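Local coordinates for protein CalS10 (Micromonospora echinospora, PDB 6UK5) that probably transfers a methyl group from S-adenosylmethionine to an amino pentose during calicheamicin biosynthesis, at residues A28-R33 / V179-R184. Residues are numbered along the deposited sequence; the frame is centred on the assembly and turned at random.
Sequences AAYRGR and VARVSR
A29 and R181 form the closest backbone approach between segment 28-33, in the last part of helix 20-32, and strand segment 179-184, yet their CA atoms remain 8.2 Å apart, and the contact is made by side chains. Segment 28-33 is held by its own i to i+4 bonds, G32 N to A28 O at 3.1 Å and R33 N to A29 O at 3.2 Å. On the strand, R181 reaches across: CG lies anti to the backbone N (chi1 -165°), and a bend at chi3 (69°) places its guanidinium among A29, Y30 and R33. Its NH1 is 4.2 Å from A29 CB and equally 4.2 Å from Y30 OH, both loose, oblique approaches. R33 comes in with its chain extended from CG to NE, crossing that of R181 at about a right angle, and the guanidinium planes lie 22° apart with R33 NE 4.1 Å from R181 NH2. D170 probably makes this approach of like charges tolerable, its OD1 and OD2 forming salt bridges with R33 NE and R181 NH2; E196 forms another, to R181 NH1, so two acids probably balance the two arginines. D170 and E196 belong to strands 165-174 and 191-202, which flank strand 177-188 in the antiparallel part of its sheet. Helix 20-32 lies against that sheet, A29 meeting W198 of strand 191-202, which R181 also touches, while Y30 touches S-adenosylmethionine-binding W37 of helix 37-51.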
loop_
_atom_site.group_PDB
_atom_site.type_symbol
_atom_site.label_atom_id
_atom_site.label_comp_id
_atom_site.label_asym_id
_atom_site.label_seq_id
_atom_site.Cartn_x
_atom_site.Cartn_y
_atom_site.Cartn_z
ATOM N N ALA A 28 -7.642 -6.971 -8.853
ATOM C CA ALA A 28 -7.149 -7.173 -7.496
ATOM C C ALA A 28 -7.725 -6.160 -6.515
ATOM O O ALA A 28 -8.084 -6.514 -5.387
ATOM C CB ALA A 28 -5.620 -7.092 -7.493
ATOM N N ALA A 29 -7.821 -4.896 -6.922
ATOM C CA ALA A 29 -8.257 -3.860 -5.992
ATOM C C ALA A 29 -9.720 -4.037 -5.602
ATOM O O ALA A 29 -10.057 -4.080 -4.413
ATOM C CB ALA A 29 -8.034 -2.479 -6.610
ATOM N N TYR A 30 -10.605 -4.142 -6.592
ATOM C CA TYR A 30 -12.032 -4.180 -6.295
ATOM C C TYR A 30 -12.443 -5.491 -5.640
ATOM O O TYR A 30 -13.398 -5.514 -4.854
ATOM C CB TYR A 30 -12.810 -3.927 -7.583
ATOM C CG TYR A 30 -12.590 -2.523 -8.099
ATOM C CD1 TYR A 30 -13.182 -1.429 -7.483
ATOM C CD2 TYR A 30 -11.755 -2.291 -9.184
ATOM C CE1 TYR A 30 -12.966 -0.142 -7.949
ATOM C CE2 TYR A 30 -11.532 -1.012 -9.657
ATOM C CZ TYR A 30 -12.138 0.060 -9.036
ATOM O OH TYR A 30 -11.914 1.335 -9.506
ATOM N N ARG A 31 -11.745 -6.589 -5.943
ATOM C CA ARG A 31 -12.002 -7.839 -5.237
ATOM C C ARG A 31 -11.591 -7.738 -3.772
ATOM O O ARG A 31 -12.295 -8.241 -2.889
ATOM C CB ARG A 31 -11.276 -8.999 -5.919
ATOM C CG ARG A 31 -12.205 -9.933 -6.686
ATOM C CD ARG A 31 -11.486 -11.178 -7.190
ATOM N NE ARG A 31 -10.859 -10.971 -8.492
ATOM C CZ ARG A 31 -11.473 -11.146 -9.660
ATOM N NH1 ARG A 31 -12.744 -11.531 -9.706
ATOM N NH2 ARG A 31 -10.814 -10.933 -10.790
ATOM N N GLY A 32 -10.463 -7.082 -3.494
ATOM C CA GLY A 32 -10.031 -6.924 -2.116
ATOM C C GLY A 32 -11.009 -6.140 -1.265
ATOM O O GLY A 32 -11.127 -6.387 -0.061
ATOM N N ARG A 33 -11.723 -5.189 -1.866
ATOM C CA ARG A 33 -12.737 -4.438 -1.136
ATOM C C ARG A 33 -14.073 -5.165 -1.073
ATOM O O ARG A 33 -14.969 -4.712 -0.352
ATOM C CB ARG A 33 -12.922 -3.052 -1.757
ATOM C CG ARG A 33 -11.820 -2.072 -1.378
ATOM C CD ARG A 33 -12.056 -0.684 -1.957
ATOM N NE ARG A 33 -11.091 0.289 -1.445
ATOM C CZ ARG A 33 -11.348 1.198 -0.505
ATOM N NH1 ARG A 33 -12.552 1.290 0.043
ATOM N NH2 ARG A 33 -10.390 2.027 -0.115
ATOM N N VAL A 179 0.853 -4.619 -4.133
ATOM C CA VAL A 179 0.201 -3.556 -4.884
ATOM C C VAL A 179 -0.421 -2.587 -3.890
ATOM O O VAL A 179 -1.288 -2.972 -3.096
ATOM C CB VAL A 179 -0.857 -4.126 -5.842
ATOM C CG1 VAL A 179 -1.515 -3.017 -6.641
ATOM C CG2 VAL A 179 -0.220 -5.174 -6.748
ATOM N N ALA A 180 0.030 -1.337 -3.931
ATOM C CA ALA A 180 -0.528 -0.255 -3.136
ATOM C C ALA A 180 -1.250 0.729 -4.046
ATOM O O ALA A 180 -0.844 0.954 -5.190
ATOM C CB ALA A 180 0.560 0.477 -2.346
ATOM N N ARG A 181 -2.329 1.311 -3.532
ATOM C CA ARG A 181 -3.090 2.290 -4.291
ATOM C C ARG A 181 -3.612 3.364 -3.355
ATOM O O ARG A 181 -4.164 3.053 -2.295
ATOM C CB ARG A 181 -4.270 1.660 -5.034
ATOM C CG ARG A 181 -4.836 2.580 -6.106
ATOM C CD ARG A 181 -6.250 2.208 -6.483
ATOM N NE ARG A 181 -7.176 2.497 -5.394
ATOM C CZ ARG A 181 -8.469 2.192 -5.407
ATOM N NH1 ARG A 181 -8.994 1.563 -6.453
ATOM N NH2 ARG A 181 -9.233 2.503 -4.368
ATOM N N VAL A 182 -3.437 4.621 -3.750
ATOM C CA VAL A 182 -4.065 5.757 -3.091
ATOM C C VAL A 182 -4.907 6.458 -4.144
ATOM O O VAL A 182 -4.411 6.771 -5.232
ATOM C CB VAL A 182 -3.029 6.728 -2.495
ATOM C CG1 VAL A 182 -3.728 7.936 -1.875
ATOM C CG2 VAL A 182 -2.146 6.020 -1.487
ATOM N N SER A 183 -6.174 6.697 -3.829
ATOM C CA SER A 183 -7.087 7.322 -4.771
ATOM C C SER A 183 -7.672 8.585 -4.160
ATOM O O SER A 183 -7.704 8.759 -2.940
ATOM C CB SER A 183 -8.219 6.369 -5.175
ATOM O OG SER A 183 -9.072 6.090 -4.081
ATOM N N ARG A 184 -8.132 9.469 -5.034
ATOM C CA ARG A 184 -8.784 10.698 -4.603
ATOM C C ARG A 184 -9.786 11.107 -5.666
ATOM O O ARG A 184 -9.427 11.268 -6.836
ATOM C CB ARG A 184 -7.748 11.790 -4.373
ATOM C CG ARG A 184 -8.284 13.050 -3.757
ATOM C CD ARG A 184 -7.157 14.038 -3.624
ATOM N NE ARG A 184 -7.621 15.332 -3.146
ATOM C CZ ARG A 184 -8.007 16.305 -3.969
ATOM N NH1 ARG A 184 -8.015 16.091 -5.281
ATOM N NH2 ARG A 184 -8.409 17.474 -3.495
#